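Local coordinates for protein beta-galactosidase (Bacillus circulans subsp. alkalophilus, PDB 3TTY) that hydrolyses beta-galactosides, releasing terminal beta-D-galactose, and holds galactose in a pocket of its TIM-barrel domain, at residues K162-W167 against D195-P200; R471-V476 against N575-G580; H635-M640 against P665-M670. All coordinates share one frame; numbering follows the deposited sequence.

The three contacts fall in three successive regions of the chain, and none of their residues lines the galactose pocket, which belongs to the barrel domain. Contact 1 lies in the excursion between barrel strands 142-146 and 249-253, with the side chain of Phe164 about 9 Å from the zinc ion. Contact 2 packs a helix on a hairpin in the trimerisation domain; its centre is about 42 Å from that of contact 1, the nearest atoms about 18 Å apart. Contact 3, in the C-terminal domain, lies on the other side of the chain's centre from contact 1, about 55 Å between centres, and its centre is about 42 Å from the centre of contact 2.

Contact 1: K162-W167 against D195-P200; sequences KQFRVW and DEIVAP
Phe164 is the first residue of 162-167 to touch the loop, through its ring, which meets Ile197 and Val198. CG stands anti to the backbone N (chi1 -173°). Phe164 CE2 lies 4.1 Å from Ile197 CG2, the two side chains crossing at about a right angle. The carbonyl oxygen Val198 O lies at the ring edge, near its plane. The Phe164 ring also meets Tyr221 edge-to-face and the ring of Phe224, both on helix 215-243, so it joins the helix and the loop to a third element.

Helix 158-172 carries Cys160, one of the four cysteines that bind the zinc ion, in its first turn. Both partners belong to the long insert between the fourth and fifth strands of the TIM barrel.

Arg165 carries the polar half. Its chain runs extended from CG to NE and meets Ile197 O side-on, with Arg165 NE 3.0 Å and NH2 2.9 Å from that single oxygen. Sharing one acceptor bends both bonds, to 141° and 143°, while the oxygen stays in the guanidinium plane, which fixes the group's rotation. Asp195 O lies over one face. With Asp195 OD2, Arg165 NH1 makes only a long salt bridge of 3.9 Å, the oxygen well out of plane; water 1 spans the pair, accepting from NH1 and donating to OD2. Lys91 of the second subunit packs against Asp195.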
loop_
_atom_site.group_PDB
_atom_site.type_symbol
_atom_site.label_atom_id
_atom_site.label_comp_id
_atom_site.label_asym_id
_atom_site.label_seq_id
_atom_site.Cartn_x
_atom_site.Cartn_y
_atom_site.Cartn_z
ATOM N N LYS A 162 10.967 -15.815 -24.789
ATOM C CA LYS A 162 11.322 -16.317 -26.115
ATOM C C LYS A 162 10.094 -16.743 -26.908
ATOM O O LYS A 162 9.998 -16.513 -28.114
ATOM C CB LYS A 162 12.267 -17.504 -26.018
ATOM C CG LYS A 162 13.618 -17.210 -25.399
ATOM C CD LYS A 162 14.385 -18.505 -25.354
ATOM C CE LYS A 162 15.630 -18.436 -24.506
ATOM N NZ LYS A 162 16.117 -19.840 -24.309
ATOM N N GLN A 163 9.155 -17.382 -26.233
ATOM C CA GLN A 163 7.986 -17.884 -26.933
ATOM C C GLN A 163 7.058 -16.716 -27.291
ATOM O O GLN A 163 6.397 -16.740 -28.323
ATOM C CB GLN A 163 7.298 -18.981 -26.115
ATOM C CG GLN A 163 6.173 -19.690 -26.837
ATOM C CD GLN A 163 6.583 -20.287 -28.190
ATOM O OE1 GLN A 163 7.736 -20.711 -28.398
ATOM N NE2 GLN A 163 5.625 -20.333 -29.111
ATOM N N PHE A 164 7.044 -15.677 -26.459
ATOM C CA PHE A 164 6.364 -14.429 -26.804
ATOM C C PHE A 164 6.788 -13.922 -28.196
ATOM O O PHE A 164 5.959 -13.481 -28.997
ATOM C CB PHE A 164 6.662 -13.353 -25.754
ATOM C CG PHE A 164 5.868 -12.076 -25.930
ATOM C CD1 PHE A 164 4.524 -12.113 -26.302
ATOM C CD2 PHE A 164 6.454 -10.841 -25.684
ATOM C CE1 PHE A 164 3.785 -10.932 -26.444
ATOM C CE2 PHE A 164 5.725 -9.666 -25.814
ATOM C CZ PHE A 164 4.392 -9.705 -26.196
ATOM N N ARG A 165 8.084 -13.997 -28.473
ATOM C CA ARG A 165 8.615 -13.502 -29.738
ATOM C C ARG A 165 8.120 -14.345 -30.900
ATOM O O ARG A 165 7.813 -13.808 -31.962
ATOM C CB ARG A 165 10.150 -13.444 -29.712
ATOM C CG ARG A 165 10.664 -12.551 -28.605
ATOM C CD ARG A 165 12.176 -12.572 -28.486
ATOM N NE ARG A 165 12.631 -11.710 -27.402
ATOM C CZ ARG A 165 13.411 -12.112 -26.405
ATOM N NH1 ARG A 165 13.827 -13.366 -26.363
ATOM N NH2 ARG A 165 13.781 -11.257 -25.452
ATOM N N VAL A 166 8.047 -15.660 -30.691
ATOM C CA VAL A 166 7.566 -16.574 -31.725
ATOM C C VAL A 166 6.109 -16.245 -31.997
ATOM O O VAL A 166 5.674 -16.175 -33.141
ATOM C CB VAL A 166 7.707 -18.053 -31.275
ATOM C CG1 VAL A 166 7.063 -19.003 -32.287
ATOM C CG2 VAL A 166 9.194 -18.418 -31.047
ATOM N N TRP A 167 5.361 -16.017 -30.924
ATOM C CA TRP A 167 3.936 -15.708 -31.017
ATOM C C TRP A 167 3.682 -14.384 -31.759
ATOM O O TRP A 167 2.650 -14.203 -32.406
ATOM C CB TRP A 167 3.349 -15.674 -29.606
ATOM C CG TRP A 167 1.870 -15.418 -29.510
ATOM C CD1 TRP A 167 0.878 -16.350 -29.408
ATOM C CD2 TRP A 167 1.229 -14.149 -29.479
ATOM N NE1 TRP A 167 -0.344 -15.735 -29.311
ATOM C CE2 TRP A 167 -0.158 -14.382 -29.354
ATOM C CE3 TRP A 167 1.690 -12.831 -29.532
ATOM C CZ2 TRP A 167 -1.086 -13.345 -29.297
ATOM C CZ3 TRP A 167 0.766 -11.806 -29.483
ATOM C CH2 TRP A 167 -0.606 -12.068 -29.368
ATOM N N ASP A 195 14.515 -10.197 -30.919
ATOM C CA ASP A 195 15.113 -10.418 -29.607
ATOM C C ASP A 195 15.228 -9.146 -28.765
ATOM O O ASP A 195 15.590 -9.222 -27.603
ATOM C CB ASP A 195 16.476 -11.103 -29.717
ATOM C CG ASP A 195 16.355 -12.578 -30.036
ATOM O OD1 ASP A 195 17.396 -13.222 -30.315
ATOM O OD2 ASP A 195 15.212 -13.089 -30.016
ATOM N N GLU A 196 14.935 -7.987 -29.358
ATOM C CA GLU A 196 14.965 -6.725 -28.627
ATOM C C GLU A 196 13.685 -6.511 -27.805
ATOM O O GLU A 196 13.632 -5.656 -26.917
ATOM C CB GLU A 196 15.141 -5.571 -29.604
ATOM C CG GLU A 196 16.525 -5.498 -30.214
ATOM C CD GLU A 196 16.554 -4.643 -31.466
ATOM O OE1 GLU A 196 15.570 -3.906 -31.711
ATOM O OE2 GLU A 196 17.563 -4.721 -32.206
ATOM N N ILE A 197 12.655 -7.285 -28.134
ATOM C CA ILE A 197 11.367 -7.246 -27.463
ATOM C C ILE A 197 11.446 -8.008 -26.140
ATOM O O ILE A 197 11.951 -9.134 -26.102
ATOM C CB ILE A 197 10.307 -7.918 -28.361
ATOM C CG1 ILE A 197 10.204 -7.167 -29.685
ATOM C CG2 ILE A 197 8.961 -8.014 -27.653
ATOM C CD1 ILE A 197 9.526 -7.962 -30.794
ATOM N N VAL A 198 10.969 -7.401 -25.053
ATOM C CA VAL A 198 10.959 -8.107 -23.777
ATOM C C VAL A 198 9.534 -8.241 -23.233
ATOM O O VAL A 198 8.619 -7.549 -23.685
ATOM C CB VAL A 198 11.865 -7.444 -22.741
ATOM C CG1 VAL A 198 13.341 -7.525 -23.184
ATOM C CG2 VAL A 198 11.433 -6.010 -22.492
ATOM N N ALA A 199 9.335 -9.157 -22.291
ATOM C CA ALA A 199 8.028 -9.285 -21.656
ATOM C C ALA A 199 7.777 -8.035 -20.832
ATOM O O ALA A 199 8.699 -7.505 -20.227
ATOM C CB ALA A 199 7.989 -10.516 -20.770
ATOM N N PRO A 200 6.527 -7.556 -20.813
ATOM C CA PRO A 200 6.192 -6.364 -20.042
ATOM C C PRO A 200 5.844 -6.696 -18.595
ATOM O O PRO A 200 4.809 -7.283 -18.329
ATOM C CB PRO A 200 4.952 -5.821 -20.770
ATOM C CG PRO A 200 4.281 -7.053 -21.345
ATOM C CD PRO A 200 5.367 -8.087 -21.561
HETATM O O HOH W 1 14.482 -15.307 -28.536
#

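Contact 2: R471-V476 against N575-G580; sequences RVERFV and NKFGNG
Phe577 has CG anti to its backbone N (chi1 -170°), and its ring lies against helix 468-477; Val476 points its side chain toward the hairpin, with CG1 anti to its own N (chi1 177°). The two side chains cross at about a right angle, with Val476 CG1 3.8 Å from Phe577 CB. Further out, the ring reaches Glu473: Phe577 CZ is 3.9 Å from Glu473 CG, and the carbonyl oxygen Glu473 O sits at the ring edge, 3.7 Å from Phe577 CE2. It is thus the aliphatic part of the glutamate that serves as a packing surface, its carboxylate plane tilted 23° from the ring. Val509 touches both Glu473 and Phe577. An alanine at Phe577 would keep the CB contact with Val476 but would probably open a gap beside Glu473 and Val509.

The backbones close up at Gly580, whose CA makes a C-H...O contact of 2.9 Å with Val476 O. A beta carbon there would run into that oxygen. Just past the helical segment, Ala477 and Asn579 are joined by a backbone hydrogen bond.

Phe577 to Gly580 form the type II' turn of a two-residue beta hairpin, with Gly578 at positive phi, linking strands 570-577 and 580-585. The helix is the crossover of a beta-alpha-beta unit between parallel strands 455-458 and 481-485, in the mixed sheet of the trimerisation domain.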
loop_
_atom_site.group_PDB
_atom_site.type_symbol
_atom_site.label_atom_id
_atom_site.label_comp_id
_atom_site.label_asym_id
_atom_site.label_seq_id
_atom_site.Cartn_x
_atom_site.Cartn_y
_atom_site.Cartn_z
ATOM N N ARG A 471 -21.440 -6.025 -38.252
ATOM C CA ARG A 471 -22.383 -6.918 -37.606
ATOM C C ARG A 471 -23.490 -6.130 -36.900
ATOM O O ARG A 471 -24.657 -6.469 -37.038
ATOM C CB ARG A 471 -21.652 -7.871 -36.658
ATOM C CG ARG A 471 -22.390 -9.178 -36.346
ATOM C CD ARG A 471 -21.414 -10.307 -35.946
ATOM N NE ARG A 471 -20.445 -9.843 -34.958
ATOM C CZ ARG A 471 -19.123 -9.852 -35.132
ATOM N NH1 ARG A 471 -18.594 -10.338 -36.252
ATOM N NH2 ARG A 471 -18.327 -9.381 -34.175
ATOM N N VAL A 472 -23.156 -5.066 -36.174
ATOM C CA VAL A 472 -24.222 -4.330 -35.508
ATOM C C VAL A 472 -25.011 -3.426 -36.444
ATOM O O VAL A 472 -26.207 -3.253 -36.248
ATOM C CB VAL A 472 -23.789 -3.573 -34.235
ATOM C CG1 VAL A 472 -22.344 -3.858 -33.898
ATOM C CG2 VAL A 472 -24.085 -2.077 -34.361
ATOM N N GLU A 473 -24.369 -2.877 -37.471
ATOM C CA GLU A 473 -25.119 -2.173 -38.502
ATOM C C GLU A 473 -26.165 -3.101 -39.116
ATOM O O GLU A 473 -27.330 -2.735 -39.268
ATOM C CB GLU A 473 -24.191 -1.627 -39.581
ATOM C CG GLU A 473 -23.513 -0.320 -39.208
ATOM C CD GLU A 473 -22.266 -0.054 -40.039
ATOM O OE1 GLU A 473 -21.912 -0.909 -40.882
ATOM O OE2 GLU A 473 -21.635 1.010 -39.847
ATOM N N ARG A 474 -25.762 -4.320 -39.449
ATOM C CA ARG A 474 -26.718 -5.273 -40.007
ATOM C C ARG A 474 -27.841 -5.644 -39.018
ATOM O O ARG A 474 -29.012 -5.704 -39.395
ATOM C CB ARG A 474 -26.003 -6.519 -40.513
ATOM C CG ARG A 474 -26.866 -7.409 -41.366
ATOM C CD ARG A 474 -26.001 -8.314 -42.216
ATOM N NE ARG A 474 -25.030 -7.537 -42.984
ATOM C CZ ARG A 474 -23.725 -7.503 -42.729
ATOM N NH1 ARG A 474 -23.223 -8.218 -41.721
ATOM N NH2 ARG A 474 -22.921 -6.760 -43.491
ATOM N N PHE A 475 -27.475 -5.878 -37.758
ATOM C CA PHE A 475 -28.452 -6.144 -36.693
ATOM C C PHE A 475 -29.458 -5.001 -36.552
ATOM O O PHE A 475 -30.673 -5.222 -36.541
ATOM C CB PHE A 475 -27.740 -6.388 -35.358
ATOM C CG PHE A 475 -28.648 -6.321 -34.153
ATOM C CD1 PHE A 475 -29.507 -7.370 -33.852
ATOM C CD2 PHE A 475 -28.621 -5.217 -33.306
ATOM C CE1 PHE A 475 -30.343 -7.309 -32.738
ATOM C CE2 PHE A 475 -29.449 -5.154 -32.190
ATOM C CZ PHE A 475 -30.310 -6.202 -31.912
ATOM N N VAL A 476 -28.953 -3.777 -36.473
ATOM C CA VAL A 476 -29.811 -2.617 -36.283
ATOM C C VAL A 476 -30.688 -2.332 -37.507
ATOM O O VAL A 476 -31.874 -2.041 -37.371
ATOM C CB VAL A 476 -28.997 -1.364 -35.921
ATOM C CG1 VAL A 476 -29.906 -0.147 -35.807
ATOM C CG2 VAL A 476 -28.212 -1.591 -34.624
ATOM N N ASN A 575 -30.854 7.160 -32.646
ATOM C CA ASN A 575 -30.712 7.196 -34.100
ATOM C C ASN A 575 -31.526 6.132 -34.797
ATOM O O ASN A 575 -31.352 4.951 -34.523
ATOM C CB ASN A 575 -29.250 7.024 -34.540
ATOM C CG ASN A 575 -29.025 7.466 -36.005
ATOM O OD1 ASN A 575 -29.509 8.513 -36.420
ATOM N ND2 ASN A 575 -28.327 6.655 -36.780
ATOM N N LYS A 576 -32.389 6.537 -35.724
ATOM C CA LYS A 576 -33.097 5.560 -36.556
ATOM C C LYS A 576 -32.198 5.101 -37.702
ATOM O O LYS A 576 -31.631 5.920 -38.419
ATOM C CB LYS A 576 -34.395 6.143 -37.117
ATOM C CG LYS A 576 -35.297 5.094 -37.766
ATOM C CD LYS A 576 -35.858 4.132 -36.719
ATOM C CE LYS A 576 -36.888 3.188 -37.325
ATOM N NZ LYS A 576 -37.446 2.221 -36.329
ATOM N N PHE A 577 -32.090 3.793 -37.887
ATOM C CA PHE A 577 -31.109 3.243 -38.802
ATOM C C PHE A 577 -31.718 1.997 -39.420
ATOM O O PHE A 577 -31.761 0.944 -38.791
ATOM C CB PHE A 577 -29.811 2.929 -38.030
ATOM C CG PHE A 577 -28.638 2.565 -38.902
ATOM C CD1 PHE A 577 -27.788 3.542 -39.387
ATOM C CD2 PHE A 577 -28.361 1.237 -39.207
ATOM C CE1 PHE A 577 -26.693 3.212 -40.190
ATOM C CE2 PHE A 577 -27.271 0.899 -40.007
ATOM C CZ PHE A 577 -26.433 1.895 -40.494
ATOM N N GLY A 578 -32.198 2.119 -40.654
ATOM C CA GLY A 578 -33.004 1.070 -41.249
ATOM C C GLY A 578 -34.260 0.907 -40.407
ATOM O O GLY A 578 -34.829 1.892 -39.945
ATOM N N ASN A 579 -34.690 -0.333 -40.192
ATOM C CA ASN A 579 -35.855 -0.591 -39.350
ATOM C C ASN A 579 -35.575 -0.558 -37.840
ATOM O O ASN A 579 -36.501 -0.629 -37.039
ATOM C CB ASN A 579 -36.515 -1.910 -39.749
ATOM C CG ASN A 579 -37.016 -1.891 -41.187
ATOM O OD1 ASN A 579 -36.593 -2.698 -42.023
ATOM N ND2 ASN A 579 -37.921 -0.961 -41.482
ATOM N N GLY A 580 -34.303 -0.432 -37.464
ATOM C CA GLY A 580 -33.891 -0.416 -36.066
ATOM C C GLY A 580 -33.549 0.952 -35.495
ATOM O O GLY A 580 -33.840 1.980 -36.107
#

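Contact 3: H635-M640 against P665-M670; sequences HNAEEM and PARGVM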
loop_
_atom_site.group_PDB
_atom_site.type_symbol
_atom_site.label_atom_id
_atom_site.label_comp_id
_atom_site.label_asym_id
_atom_site.label_seq_id
_atom_site.Cartn_x
_atom_site.Cartn_y
_atom_site.Cartn_z
ATOM N N HIS A 635 -34.310 -13.268 -2.363
ATOM C CA HIS A 635 -33.089 -12.963 -1.623
ATOM C C HIS A 635 -33.334 -12.240 -0.293
ATOM O O HIS A 635 -32.426 -12.133 0.537
ATOM C CB HIS A 635 -32.130 -12.150 -2.502
ATOM C CG HIS A 635 -31.716 -12.860 -3.758
ATOM N ND1 HIS A 635 -30.744 -13.836 -3.773
ATOM C CD2 HIS A 635 -32.139 -12.731 -5.038
ATOM C CE1 HIS A 635 -30.590 -14.282 -5.007
ATOM N NE2 HIS A 635 -31.424 -13.629 -5.795
ATOM N N ASN A 636 -34.555 -11.744 -0.094
ATOM C CA ASN A 636 -34.900 -11.031 1.141
ATOM C C ASN A 636 -34.959 -11.948 2.359
ATOM O O ASN A 636 -35.267 -13.134 2.239
ATOM C CB ASN A 636 -36.240 -10.304 0.997
ATOM C CG ASN A 636 -36.271 -9.377 -0.186
ATOM O OD1 ASN A 636 -35.822 -8.234 -0.104
ATOM N ND2 ASN A 636 -36.813 -9.855 -1.298
ATOM N N ALA A 637 -34.670 -11.390 3.532
ATOM C CA ALA A 637 -34.743 -12.152 4.782
ATOM C C ALA A 637 -36.186 -12.242 5.285
ATOM O O ALA A 637 -36.444 -12.735 6.385
ATOM C CB ALA A 637 -33.841 -11.524 5.848
ATOM N N GLU A 638 -37.120 -11.766 4.466
ATOM C CA GLU A 638 -38.529 -11.738 4.836
ATOM C C GLU A 638 -39.371 -12.419 3.760
ATOM O O GLU A 638 -39.014 -12.416 2.579
ATOM C CB GLU A 638 -39.005 -10.291 5.032
ATOM C CG GLU A 638 -38.128 -9.440 5.974
ATOM C CD GLU A 638 -37.190 -8.480 5.230
ATOM O OE1 GLU A 638 -37.510 -8.080 4.082
ATOM O OE2 GLU A 638 -36.129 -8.120 5.799
ATOM N N GLU A 639 -40.479 -13.015 4.179
ATOM C CA GLU A 639 -41.474 -13.556 3.256
ATOM C C GLU A 639 -41.958 -12.479 2.280
ATOM O O GLU A 639 -42.091 -11.307 2.645
ATOM C CB GLU A 639 -42.659 -14.093 4.057
ATOM C CG GLU A 639 -43.677 -14.863 3.251
ATOM C CD GLU A 639 -44.830 -15.345 4.115
ATOM O OE1 GLU A 639 -44.876 -16.557 4.440
ATOM O OE2 GLU A 639 -45.685 -14.500 4.475
ATOM N N MET A 640 -42.239 -12.878 1.043
ATOM C CA MET A 640 -42.614 -11.921 0.009
ATOM C C MET A 640 -43.764 -12.462 -0.831
ATOM O O MET A 640 -43.891 -13.675 -1.007
ATOM C CB MET A 640 -41.403 -11.623 -0.883
ATOM C CG MET A 640 -41.184 -10.152 -1.189
ATOM S SD MET A 640 -40.558 -9.199 0.196
ATOM C CE MET A 640 -40.510 -7.558 -0.518
ATOM N N PRO A 665 -41.237 -17.843 0.787
ATOM C CA PRO A 665 -40.610 -17.595 2.087
ATOM C C PRO A 665 -39.295 -16.848 1.941
ATOM O O PRO A 665 -38.742 -16.789 0.841
ATOM C CB PRO A 665 -40.345 -19.010 2.631
ATOM C CG PRO A 665 -41.164 -19.943 1.783
ATOM C CD PRO A 665 -41.291 -19.276 0.447
ATOM N N ALA A 666 -38.806 -16.279 3.041
ATOM C CA ALA A 666 -37.449 -15.760 3.085
ATOM C C ALA A 666 -36.504 -16.797 2.491
ATOM O O ALA A 666 -36.631 -17.982 2.772
ATOM C CB ALA A 666 -37.042 -15.438 4.533
ATOM N N ARG A 667 -35.558 -16.346 1.669
ATOM C CA ARG A 667 -34.567 -17.225 1.046
ATOM C C ARG A 667 -35.188 -18.308 0.172
ATOM O O ARG A 667 -34.512 -19.264 -0.211
ATOM C CB ARG A 667 -33.694 -17.888 2.111
ATOM C CG ARG A 667 -32.496 -17.067 2.534
ATOM C CD ARG A 667 -32.867 -15.893 3.416
ATOM N NE ARG A 667 -31.800 -14.895 3.392
ATOM C CZ ARG A 667 -31.169 -14.423 4.461
ATOM N NH1 ARG A 667 -31.494 -14.836 5.678
ATOM N NH2 ARG A 667 -30.209 -13.521 4.302
ATOM N N GLY A 668 -36.469 -18.155 -0.146
ATOM C CA GLY A 668 -37.216 -19.220 -0.790
ATOM C C GLY A 668 -36.929 -19.360 -2.271
ATOM O O GLY A 668 -36.431 -18.436 -2.906
ATOM N N VAL A 669 -37.245 -20.528 -2.816
ATOM C CA VAL A 669 -37.092 -20.786 -4.241
ATOM C C VAL A 669 -38.325 -21.533 -4.731
ATOM O O VAL A 669 -38.755 -22.505 -4.109
ATOM C CB VAL A 669 -35.834 -21.650 -4.543
ATOM C CG1 VAL A 669 -35.771 -22.036 -6.013
ATOM C CG2 VAL A 669 -34.565 -20.921 -4.126
ATOM N N MET A 670 -38.895 -21.064 -5.837
ATOM C CA MET A 670 -39.957 -21.780 -6.519
ATOM C C MET A 670 -39.517 -21.949 -7.961
ATOM O O MET A 670 -38.810 -21.107 -8.509
ATOM C CB MET A 670 -41.270 -20.992 -6.465
ATOM C CG MET A 670 -41.651 -20.488 -5.066
ATOM S SD MET A 670 -43.083 -19.384 -5.046
ATOM C CE MET A 670 -44.319 -20.459 -5.765
HETATM O O HOH W 2 -30.018 -13.714 0.933
#
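Pro665 to Gly668 make a type II beta turn that lies against the loop 635-640, joined to it by one backbone hydrogen bond. The turn is closed by Gly668 N to Pro665 O, 2.8 Å, and Arg667 sits at its third position with the positive phi (60°) that a type II turn demands. The amide Arg667 N donates to Asn636 O at 3.3 Å. The same oxygen also receives a C-H...O contact from Ala666 CA. Beside this, the methyl CB of Ala666 is pressed on the next peptide, 3.3 Å from Ala637 O.

These two connections sit together in the small antiparallel C-terminal domain: the turn joins strands 661-664 and 669-674, and the loop joins strands 627-634 and 640-643. Asn634 ties the two together, its ND2 hydrogen-bonded to both Glu638 O and Pro665 O.

The side chain of Arg667 bends at chi2 (74°), and its CD comes 3.8 Å from Asn636 O. The guanidinium has Ala637 CB over one face, displaced toward the rim, 4.1 Å from Arg667 NH1. At the guanidinium edge, in plane, water 2 accepts from Arg667 NE at 3.3 Å and donates to His635 O at 2.9 Å. This water thereby couples the charged group to the loop backbone, from which NE itself stands well off.

The side chain of His635 leaves the backbone away from the turn; its imidazole stacks on Phe284 and bonds through NE2 to Glu618. Leu329 and Gln333 of helix 326-336, which belongs to the barrel domain, touch the His635 side chain, while Val326, from the start of the same helix, packs on Arg667.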